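PDB 2G0B: FeeM from Uncultured bacterium, which joins a fatty acyl group, probably delivered by an acyl carrier protein, to the amino group of an amino acid such as tyrosine. Local coordinates for residues F52-G57 and A120-T125; Y61-I66 and Q99-H104. All coordinates share one frame; numbering follows the deposited sequence.

Contact 1. Residues F52-G57 and A120-T125; sequences FGLFNG and AASLFT. With NLT (N-dodecanoyl-L-tyrosine), chain I.
Leu54 and Leu123 carry this contact, crossing obliquely where strand 49-56 meets the start of helix 121-133. Leu54 CB points to the helix, and CG anti to the backbone N (chi1 -167°) then lays the branch against Leu123 and Ser122; Leu54 CB lies 4.0 Å from Leu123 CG, and Leu54 CD2 the same 4.0 Å from Leu123 CD1. Leu123 reaches the strand with its branched tip: CD1 sits against Leu54, while Leu123 CD2 drops over the backbone at Gly53 and comes 3.8 Å from Phe52 CB. The Phe52 ring turns away from residues 120-125, toward Ile66 and Ile11. At the outer margin Leu54 CD1 touches Ser122 OG at 3.4 Å. Strand 52-56 and helix 121-125 approach to 8.7 Å at their closest, roughly antiparallel (151°), a helix laid against one face of the mixed sheet of an acetyltransferase-like fold. Ala120 is the N-cap: its O accepts from Phe124 N and lies over one face of the Phe124 ring, nearer the edge than the centre. Phe124 takes no part in the strand contact; on another flank, by Phe100 in the product pocket, the acyl chain of N-dodecanoyl-L-tyrosine crosses its opposite face, NLT C8 3.7 Å from Phe124 CD2.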
ATOM      1  N   PHE A  52      -5.052   6.495  -4.070  1.00 40.05           N
ATOM      2  CA  PHE A  52      -4.491   7.796  -3.749  1.00 40.09           C
ATOM      3  C   PHE A  52      -3.368   8.111  -4.731  1.00 40.15           C
ATOM      4  O   PHE A  52      -2.813   7.205  -5.360  1.00 40.32           O
ATOM      5  CB  PHE A  52      -3.957   7.815  -2.317  1.00 40.03           C
ATOM      6  CG  PHE A  52      -4.984   7.488  -1.287  1.00 40.03           C
ATOM      7  CD1 PHE A  52      -5.911   8.437  -0.882  1.00 40.40           C
ATOM      8  CD2 PHE A  52      -5.031   6.231  -0.716  1.00 40.10           C
ATOM      9  CE1 PHE A  52      -6.871   8.132   0.080  1.00 40.41           C
ATOM     10  CE2 PHE A  52      -5.987   5.920   0.240  1.00 40.32           C
ATOM     11  CZ  PHE A  52      -6.911   6.872   0.637  1.00 40.30           C
ATOM     12  N   GLY A  53      -3.044   9.391  -4.869  1.00 39.97           N
ATOM     13  CA  GLY A  53      -1.995   9.814  -5.764  1.00 39.88           C
ATOM     14  C   GLY A  53      -1.131  10.904  -5.172  1.00 39.98           C
ATOM     15  O   GLY A  53      -1.532  11.599  -4.244  1.00 40.01           O
ATOM     16  N   LEU A  54       0.064  11.047  -5.723  1.00 39.96           N
ATOM     17  CA  LEU A  54       1.020  12.019  -5.259  1.00 39.89           C
ATOM     18  C   LEU A  54       1.516  12.791  -6.448  1.00 39.91           C
ATOM     19  O   LEU A  54       2.053  12.212  -7.391  1.00 40.00           O
ATOM     20  CB  LEU A  54       2.180  11.315  -4.566  1.00 39.96           C
ATOM     21  CG  LEU A  54       3.161  12.146  -3.737  1.00 39.96           C
ATOM     22  CD1 LEU A  54       2.449  13.080  -2.780  1.00 39.80           C
ATOM     23  CD2 LEU A  54       4.097  11.236  -2.987  1.00 39.81           C
ATOM     24  N   PHE A  55       1.350  14.109  -6.388  1.00 39.95           N
ATOM     25  CA  PHE A  55       1.621  14.989  -7.517  1.00 39.82           C
ATOM     26  C   PHE A  55       2.772  15.946  -7.262  1.00 39.85           C
ATOM     27  O   PHE A  55       2.799  16.652  -6.251  1.00 39.70           O
ATOM     28  CB  PHE A  55       0.375  15.806  -7.861  1.00 39.81           C
ATOM     29  CG  PHE A  55      -0.776  14.987  -8.326  1.00 39.75           C
ATOM     30  CD1 PHE A  55      -1.681  14.457  -7.418  1.00 39.57           C
ATOM     31  CD2 PHE A  55      -0.981  14.767  -9.677  1.00 39.66           C
ATOM     32  CE1 PHE A  55      -2.722  13.709  -7.841  1.00 39.25           C
ATOM     33  CE2 PHE A  55      -2.035  14.023 -10.104  1.00 39.28           C
ATOM     34  CZ  PHE A  55      -2.908  13.494  -9.189  1.00 39.54           C
ATOM     35  N   ASN A  56       3.709  15.983  -8.201  1.00 39.95           N
ATOM     36  CA  ASN A  56       4.743  16.996  -8.208  1.00 40.13           C
ATOM     37  C   ASN A  56       4.280  18.125  -9.082  1.00 40.19           C
ATOM     38  O   ASN A  56       4.453  18.082 -10.302  1.00 40.21           O
ATOM     39  CB  ASN A  56       6.048  16.439  -8.760  1.00 40.22           C
ATOM     40  CG  ASN A  56       7.256  17.061  -8.124  1.00 40.33           C
ATOM     41  OD1 ASN A  56       7.216  18.212  -7.671  1.00 40.50           O
ATOM     42  ND2 ASN A  56       8.356  16.306  -8.078  1.00 40.43           N
ATOM     43  N   GLY A  57       3.649  19.120  -8.461  1.00 40.19           N
ATOM     44  CA  GLY A  57       3.132  20.267  -9.169  1.00 40.11           C
ATOM     45  C   GLY A  57       2.233  19.859 -10.302  1.00 40.19           C
ATOM     46  O   GLY A  57       2.433  20.291 -11.448  1.00 40.26           O
ATOM     47  N   ALA A 120       7.080   8.984   0.613  1.00 40.49           N
ATOM     48  CA  ALA A 120       5.661   8.758   0.388  1.00 40.46           C
ATOM     49  C   ALA A 120       4.880   8.934   1.700  1.00 40.55           C
ATOM     50  O   ALA A 120       3.763   8.419   1.853  1.00 40.57           O
ATOM     51  CB  ALA A 120       5.439   7.392  -0.168  1.00 40.35           C
ATOM     52  N   ALA A 121       5.474   9.680   2.631  1.00 40.55           N
ATOM     53  CA  ALA A 121       4.877   9.946   3.934  1.00 40.46           C
ATOM     54  C   ALA A 121       3.452  10.520   3.844  1.00 40.50           C
ATOM     55  O   ALA A 121       2.577  10.136   4.618  1.00 40.49           O
ATOM     56  CB  ALA A 121       5.776  10.869   4.742  1.00 40.38           C
ATOM     57  N   SER A 122       3.219  11.420   2.891  1.00 40.60           N
ATOM     58  CA  SER A 122       1.898  12.038   2.755  1.00 40.57           C
ATOM     59  C   SER A 122       0.887  11.062   2.184  1.00 40.40           C
ATOM     60  O   SER A 122      -0.281  11.135   2.516  1.00 40.56           O
ATOM     61  CB  SER A 122       1.956  13.317   1.921  1.00 40.65           C
ATOM     62  OG  SER A 122       2.182  13.015   0.562  1.00 41.28           O
ATOM     63  N   LEU A 123       1.347  10.129   1.348  1.00 40.27           N
ATOM     64  CA  LEU A 123       0.492   9.041   0.870  1.00 40.07           C
ATOM     65  C   LEU A 123       0.096   8.113   2.026  1.00 40.11           C
ATOM     66  O   LEU A 123      -1.038   7.651   2.092  1.00 39.98           O
ATOM     67  CB  LEU A 123       1.190   8.234  -0.223  1.00 40.02           C
ATOM     68  CG  LEU A 123       1.145   8.732  -1.670  1.00 39.94           C
ATOM     69  CD1 LEU A 123       1.987   7.833  -2.552  1.00 39.96           C
ATOM     70  CD2 LEU A 123      -0.261   8.803  -2.191  1.00 39.73           C
ATOM     71  N   PHE A 124       1.043   7.858   2.935  1.00 40.19           N
ATOM     72  CA  PHE A 124       0.803   6.992   4.092  1.00 40.11           C
ATOM     73  C   PHE A 124      -0.171   7.616   5.077  1.00 40.13           C
ATOM     74  O   PHE A 124      -1.034   6.924   5.616  1.00 40.15           O
ATOM     75  CB  PHE A 124       2.109   6.654   4.812  1.00 40.15           C
ATOM     76  CG  PHE A 124       3.034   5.760   4.030  1.00 40.04           C
ATOM     77  CD1 PHE A 124       4.379   5.676   4.375  1.00 40.04           C
ATOM     78  CD2 PHE A 124       2.572   4.994   2.967  1.00 39.97           C
ATOM     79  CE1 PHE A 124       5.248   4.856   3.668  1.00 39.94           C
ATOM     80  CE2 PHE A 124       3.443   4.165   2.256  1.00 40.10           C
ATOM     81  CZ  PHE A 124       4.775   4.098   2.609  1.00 39.92           C
ATOM     82  N   THR A 125      -0.034   8.922   5.312  1.00 40.15           N
ATOM     83  CA  THR A 125      -0.964   9.641   6.190  1.00 40.32           C
ATOM     84  C   THR A 125      -2.396   9.518   5.688  1.00 40.30           C
ATOM     85  O   THR A 125      -3.340   9.356   6.477  1.00 40.34           O
ATOM     86  CB  THR A 125      -0.609  11.135   6.309  1.00 40.31           C
ATOM     87  OG1 THR A 125       0.807  11.306   6.417  1.00 40.73           O
ATOM     88  CG2 THR A 125      -1.093  11.638   7.605  1.00 40.49           C
TER
HETATM   89  N   NLT I 400       2.982  -4.650  -2.386  1.00 41.30           N
HETATM   90  C1  NLT I 400       3.034  -3.353  -2.057  1.00 41.25           C
HETATM   91  OL  NLT I 400       2.889  -2.442  -2.865  1.00 41.83           O
HETATM   92  C2  NLT I 400       3.314  -3.052  -0.593  1.00 41.04           C
HETATM   93  C3  NLT I 400       2.416  -1.940  -0.032  1.00 40.69           C
HETATM   94  C4  NLT I 400       3.043  -1.274   1.203  1.00 40.47           C
HETATM   95  C5  NLT I 400       2.158  -0.146   1.744  1.00 40.17           C
HETATM   96  C6  NLT I 400       2.553   0.300   3.151  1.00 39.76           C
HETATM   97  C7  NLT I 400       1.460   1.148   3.804  1.00 39.86           C
HETATM   98  C8  NLT I 400       2.013   1.965   4.966  1.00 40.29           C
HETATM   99  C9  NLT I 400       0.936   2.782   5.693  1.00 41.18           C
HETATM  100  C10 NLT I 400       1.213   2.729   7.195  1.00 41.95           C
HETATM  101  C11 NLT I 400       0.146   3.399   8.060  1.00 41.97           C
HETATM  102  C12 NLT I 400       0.658   3.546   9.494  1.00 41.88           C
HETATM  103  CA  NLT I 400       2.837  -5.159  -3.751  1.00 41.48           C
HETATM  104  CB  NLT I 400       2.859  -6.685  -3.746  1.00 41.31           C
HETATM  105  CG  NLT I 400       4.271  -7.220  -3.848  1.00 40.55           C
HETATM  106  CD2 NLT I 400       5.066  -6.906  -4.943  1.00 39.54           C
HETATM  107  CE2 NLT I 400       6.355  -7.399  -5.029  1.00 39.17           C
HETATM  108  CZ  NLT I 400       6.846  -8.218  -4.032  1.00 39.63           C
HETATM  109  CE1 NLT I 400       6.057  -8.532  -2.932  1.00 39.76           C
HETATM  110  CD1 NLT I 400       4.768  -8.035  -2.841  1.00 39.72           C
HETATM  111  OH  NLT I 400       8.080  -8.691  -4.119  1.00 39.84           O
HETATM  112  C   NLT I 400       1.542  -4.747  -4.385  1.00 41.92           C
HETATM  113  O   NLT I 400       0.524  -4.691  -3.662  1.00 42.23           O
HETATM  114  O2  NLT I 400       1.519  -4.475  -5.613  1.00 42.22           O

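Contact 2. Residues Y61-I66 and Q99-H104; sequences YGTISI and QFAMDH. With NLT (N-dodecanoyl-L-tyrosine), chain I.
The bound N-dodecanoyl-L-tyrosine is gripped part-way along this strand pair by two successive backbone amides. Gln99 N donates to the carboxylate oxygen NLT O at 3.1 Å, and Phe100 N makes a weak bond of 3.3 Å to the amide oxygen NLT OL. The left-handed backbone of Gln99 (phi 55°, psi 42°) breaks the regular strand pattern and turns both N atoms to the ligand, perhaps as in acetyltransferase relatives at the acyl-donor site. Along the acyl chain, NLT C5 lies 3.9 Å from Ile64 CD1. Ile64 CD1 also meets Phe100 CD1 at 3.7 Å, the side chains crossing obliquely with Ile64 CG1 and Phe100 CG both anti to their backbone N. Behind them the strands run antiparallel, with Thr63 and Ala101 a hydrogen-bonded pair: Thr63 N to Ala101 O at 2.8 Å, Ala101 N to Thr63 O at 3.0 Å. Asp103 N then reaches Tyr61 O at 2.7 Å, nearly along the C=O axis. Between these bonds Gly62 and Met102 make a non-hydrogen-bonded pair, the Met102 sulfur beside Gly62 CA. The bent Met102 chain brings CE to the Tyr61 ring edge, 3.9 Å from CE1. On its other edge strand 59-68 pairs with strand 49-56, where Tyr61 and Gly62 face Leu54 in a classic beta bulge. Thr63 and Ala101 pack on Val25 of helix 15-31, whereas Ile64 rests on Leu123, Phe124 and Val127 of helix 121-133.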
ATOM      1  N   TYR A  61       3.374  11.354  -9.730  1.00 39.80           N
ATOM      2  CA  TYR A  61       4.608  10.595  -9.631  1.00 39.94           C
ATOM      3  C   TYR A  61       4.541   9.395  -8.714  1.00 40.02           C
ATOM      4  O   TYR A  61       5.400   8.522  -8.778  1.00 40.12           O
ATOM      5  CB  TYR A  61       5.813  11.495  -9.304  1.00 39.98           C
ATOM      6  CG  TYR A  61       5.901  12.042  -7.891  1.00 40.12           C
ATOM      7  CD1 TYR A  61       6.635  11.375  -6.904  1.00 40.00           C
ATOM      8  CD2 TYR A  61       5.336  13.280  -7.566  1.00 40.12           C
ATOM      9  CE1 TYR A  61       6.760  11.899  -5.620  1.00 40.12           C
ATOM     10  CE2 TYR A  61       5.458  13.819  -6.282  1.00 40.07           C
ATOM     11  CZ  TYR A  61       6.174  13.124  -5.316  1.00 40.30           C
ATOM     12  OH  TYR A  61       6.296  13.632  -4.047  1.00 40.28           O
ATOM     13  N   GLY A  62       3.513   9.330  -7.884  1.00 40.04           N
ATOM     14  CA  GLY A  62       3.404   8.251  -6.924  1.00 39.98           C
ATOM     15  C   GLY A  62       1.981   7.914  -6.622  1.00 40.01           C
ATOM     16  O   GLY A  62       1.110   8.767  -6.692  1.00 40.17           O
ATOM     17  N   THR A  63       1.736   6.659  -6.279  1.00 40.08           N
ATOM     18  CA  THR A  63       0.380   6.195  -6.027  1.00 40.00           C
ATOM     19  C   THR A  63       0.338   5.086  -4.994  1.00 39.98           C
ATOM     20  O   THR A  63       1.311   4.361  -4.811  1.00 40.05           O
ATOM     21  CB  THR A  63      -0.291   5.744  -7.342  1.00 40.00           C
ATOM     22  OG1 THR A  63      -1.530   5.102  -7.047  1.00 40.66           O
ATOM     23  CG2 THR A  63       0.513   4.650  -8.033  1.00 39.81           C
ATOM     24  N   ILE A  64      -0.787   4.990  -4.294  1.00 40.00           N
ATOM     25  CA  ILE A  64      -1.043   3.902  -3.347  1.00 40.00           C
ATOM     26  C   ILE A  64      -2.541   3.642  -3.282  1.00 39.97           C
ATOM     27  O   ILE A  64      -3.338   4.568  -3.362  1.00 40.03           O
ATOM     28  CB  ILE A  64      -0.440   4.222  -1.917  1.00 39.93           C
ATOM     29  CG1 ILE A  64      -0.296   2.948  -1.087  1.00 39.83           C
ATOM     30  CG2 ILE A  64      -1.271   5.267  -1.167  1.00 40.03           C
ATOM     31  CD1 ILE A  64       0.720   3.056   0.033  1.00 39.64           C
ATOM     32  N   SER A  65      -2.926   2.381  -3.202  1.00 40.06           N
ATOM     33  CA  SER A  65      -4.336   2.040  -3.072  1.00 40.16           C
ATOM     34  C   SER A  65      -4.619   1.210  -1.825  1.00 40.16           C
ATOM     35  O   SER A  65      -3.711   0.681  -1.194  1.00 40.19           O
ATOM     36  CB  SER A  65      -4.844   1.313  -4.318  1.00 40.20           C
ATOM     37  OG  SER A  65      -4.550   2.030  -5.500  1.00 40.35           O
ATOM     38  N   ILE A  66      -5.891   1.118  -1.476  1.00 40.24           N
ATOM     39  CA  ILE A  66      -6.328   0.308  -0.352  1.00 40.39           C
ATOM     40  C   ILE A  66      -7.602  -0.451  -0.739  1.00 40.41           C
ATOM     41  O   ILE A  66      -8.529   0.138  -1.290  1.00 40.51           O
ATOM     42  CB  ILE A  66      -6.537   1.197   0.919  1.00 40.43           C
ATOM     43  CG1 ILE A  66      -7.348   0.458   1.980  1.00 40.73           C
ATOM     44  CG2 ILE A  66      -7.196   2.522   0.574  1.00 40.31           C
ATOM     45  CD1 ILE A  66      -6.935   0.805   3.394  1.00 41.17           C
ATOM     46  N   GLN A  99      -0.601  -1.856  -4.427  1.00 40.24           N
ATOM     47  CA  GLN A  99      -0.183  -1.065  -5.613  1.00 40.21           C
ATOM     48  C   GLN A  99       0.533   0.252  -5.269  1.00 40.24           C
ATOM     49  O   GLN A  99       0.276   1.300  -5.874  1.00 40.20           O
ATOM     50  CB  GLN A  99      -1.355  -0.818  -6.588  1.00 40.09           C
ATOM     51  CG  GLN A  99      -2.009  -2.073  -7.153  1.00 40.30           C
ATOM     52  CD  GLN A  99      -1.330  -2.609  -8.416  1.00 40.80           C
ATOM     53  OE1 GLN A  99      -0.464  -3.490  -8.343  1.00 40.82           O
ATOM     54  NE2 GLN A  99      -1.753  -2.113  -9.570  1.00 40.80           N
ATOM     55  N   PHE A 100       1.415   0.184  -4.277  1.00 40.24           N
ATOM     56  CA  PHE A 100       2.252   1.306  -3.909  1.00 40.09           C
ATOM     57  C   PHE A 100       3.419   1.395  -4.892  1.00 40.13           C
ATOM     58  O   PHE A 100       4.169   0.428  -5.074  1.00 40.24           O
ATOM     59  CB  PHE A 100       2.757   1.132  -2.476  1.00 40.08           C
ATOM     60  CG  PHE A 100       3.808   2.126  -2.073  1.00 39.99           C
ATOM     61  CD1 PHE A 100       3.628   3.478  -2.287  1.00 39.95           C
ATOM     62  CD2 PHE A 100       4.967   1.703  -1.453  1.00 40.48           C
ATOM     63  CE1 PHE A 100       4.587   4.377  -1.919  1.00 40.08           C
ATOM     64  CE2 PHE A 100       5.935   2.605  -1.077  1.00 40.46           C
ATOM     65  CZ  PHE A 100       5.745   3.941  -1.309  1.00 40.51           C
ATOM     66  N   ALA A 101       3.549   2.550  -5.536  1.00 40.00           N
ATOM     67  CA  ALA A 101       4.584   2.766  -6.535  1.00 39.90           C
ATOM     68  C   ALA A 101       4.920   4.229  -6.643  1.00 39.81           C
ATOM     69  O   ALA A 101       4.050   5.077  -6.504  1.00 39.68           O
ATOM     70  CB  ALA A 101       4.143   2.220  -7.900  1.00 39.91           C
ATOM     71  N   MET A 102       6.206   4.515  -6.847  1.00 39.89           N
ATOM     72  CA  MET A 102       6.701   5.867  -7.075  1.00 39.97           C
ATOM     73  C   MET A 102       7.560   5.827  -8.316  1.00 40.07           C
ATOM     74  O   MET A 102       8.290   4.865  -8.528  1.00 40.27           O
ATOM     75  CB  MET A 102       7.562   6.350  -5.894  1.00 40.01           C
ATOM     76  CG  MET A 102       6.959   6.164  -4.502  1.00 39.52           C
ATOM     77  SD  MET A 102       6.269   7.659  -3.872  1.00 38.84           S
ATOM     78  CE  MET A 102       7.722   8.659  -3.618  1.00 39.21           C
ATOM     79  N   ASP A 103       7.480   6.864  -9.138  1.00 40.14           N
ATOM     80  CA  ASP A 103       8.342   6.984 -10.311  1.00 40.27           C
ATOM     81  C   ASP A 103       9.549   7.861  -9.968  1.00 40.40           C
ATOM     82  O   ASP A 103       9.414   9.085  -9.820  1.00 40.48           O
ATOM     83  CB  ASP A 103       7.558   7.573 -11.492  1.00 40.31           C
ATOM     84  CG  ASP A 103       8.347   7.549 -12.811  1.00 40.41           C
ATOM     85  OD1 ASP A 103       9.461   6.973 -12.864  1.00 40.45           O
ATOM     86  OD2 ASP A 103       7.918   8.081 -13.854  1.00 40.58           O
ATOM     87  N   HIS A 104      10.729   7.234  -9.880  1.00 40.40           N
ATOM     88  CA  HIS A 104      11.960   7.916  -9.446  1.00 40.49           C
ATOM     89  C   HIS A 104      12.453   9.005 -10.421  1.00 40.55           C
ATOM     90  O   HIS A 104      13.236   9.885 -10.037  1.00 40.64           O
ATOM     91  CB  HIS A 104      13.080   6.893  -9.143  1.00 40.55           C
ATOM     92  CG  HIS A 104      13.898   6.508 -10.348  1.00 40.98           C
ATOM     93  ND1 HIS A 104      13.574   5.439 -11.158  1.00 41.14           N
ATOM     94  CD2 HIS A 104      15.019   7.058 -10.883  1.00 40.85           C
ATOM     95  CE1 HIS A 104      14.456   5.349 -12.139  1.00 41.06           C
ATOM     96  NE2 HIS A 104      15.344   6.319 -11.993  1.00 41.05           N
TER
HETATM   97  N   NLT I 400       2.982  -4.650  -2.386  1.00 41.30           N
HETATM   98  C1  NLT I 400       3.034  -3.353  -2.057  1.00 41.25           C
HETATM   99  OL  NLT I 400       2.889  -2.442  -2.865  1.00 41.83           O
HETATM  100  C2  NLT I 400       3.314  -3.052  -0.593  1.00 41.04           C
HETATM  101  C3  NLT I 400       2.416  -1.940  -0.032  1.00 40.69           C
HETATM  102  C4  NLT I 400       3.043  -1.274   1.203  1.00 40.47           C
HETATM  103  C5  NLT I 400       2.158  -0.146   1.744  1.00 40.17           C
HETATM  104  C6  NLT I 400       2.553   0.300   3.151  1.00 39.76           C
HETATM  105  C7  NLT I 400       1.460   1.148   3.804  1.00 39.86           C
HETATM  106  C8  NLT I 400       2.013   1.965   4.966  1.00 40.29           C
HETATM  107  C9  NLT I 400       0.936   2.782   5.693  1.00 41.18           C
HETATM  108  C10 NLT I 400       1.213   2.729   7.195  1.00 41.95           C
HETATM  109  C11 NLT I 400       0.146   3.399   8.060  1.00 41.97           C
HETATM  110  C12 NLT I 400       0.658   3.546   9.494  1.00 41.88           C
HETATM  111  CA  NLT I 400       2.837  -5.159  -3.751  1.00 41.48           C
HETATM  112  CB  NLT I 400       2.859  -6.685  -3.746  1.00 41.31           C
HETATM  113  CG  NLT I 400       4.271  -7.220  -3.848  1.00 40.55           C
HETATM  114  CD2 NLT I 400       5.066  -6.906  -4.943  1.00 39.54           C
HETATM  115  CE2 NLT I 400       6.355  -7.399  -5.029  1.00 39.17           C
HETATM  116  CZ  NLT I 400       6.846  -8.218  -4.032  1.00 39.63           C
HETATM  117  CE1 NLT I 400       6.057  -8.532  -2.932  1.00 39.76           C
HETATM  118  CD1 NLT I 400       4.768  -8.035  -2.841  1.00 39.72           C
HETATM  119  OH  NLT I 400       8.080  -8.691  -4.119  1.00 39.84           O
HETATM  120  C   NLT I 400       1.542  -4.747  -4.385  1.00 41.92           C
HETATM  121  O   NLT I 400       0.524  -4.691  -3.662  1.00 42.23           O
HETATM  122  O2  NLT I 400       1.519  -4.475  -5.613  1.00 42.22           O

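In the fold
Both contacts are buried, with contact 2 closer to the middle of the chain, and they share one sheet: strand 49-56 of contact 1 lies next to strand 59-68 of contact 2, joined by probable hydrogen bonds from Phe52 N to Ile64 O and from Leu54 N to Gly62 O. Both segments of contact 2 fall between those of contact 1 in the sequence. Their chemistry differs accordingly. Contact 1 is apolar helix-on-sheet packing, whereas contact 2 is backbone pairing within the sheet. The ligand draws them together, since Phe124 borders its acyl chain and meets the Phe100 ring, while 99-100 bind its polar head through main-chain amides.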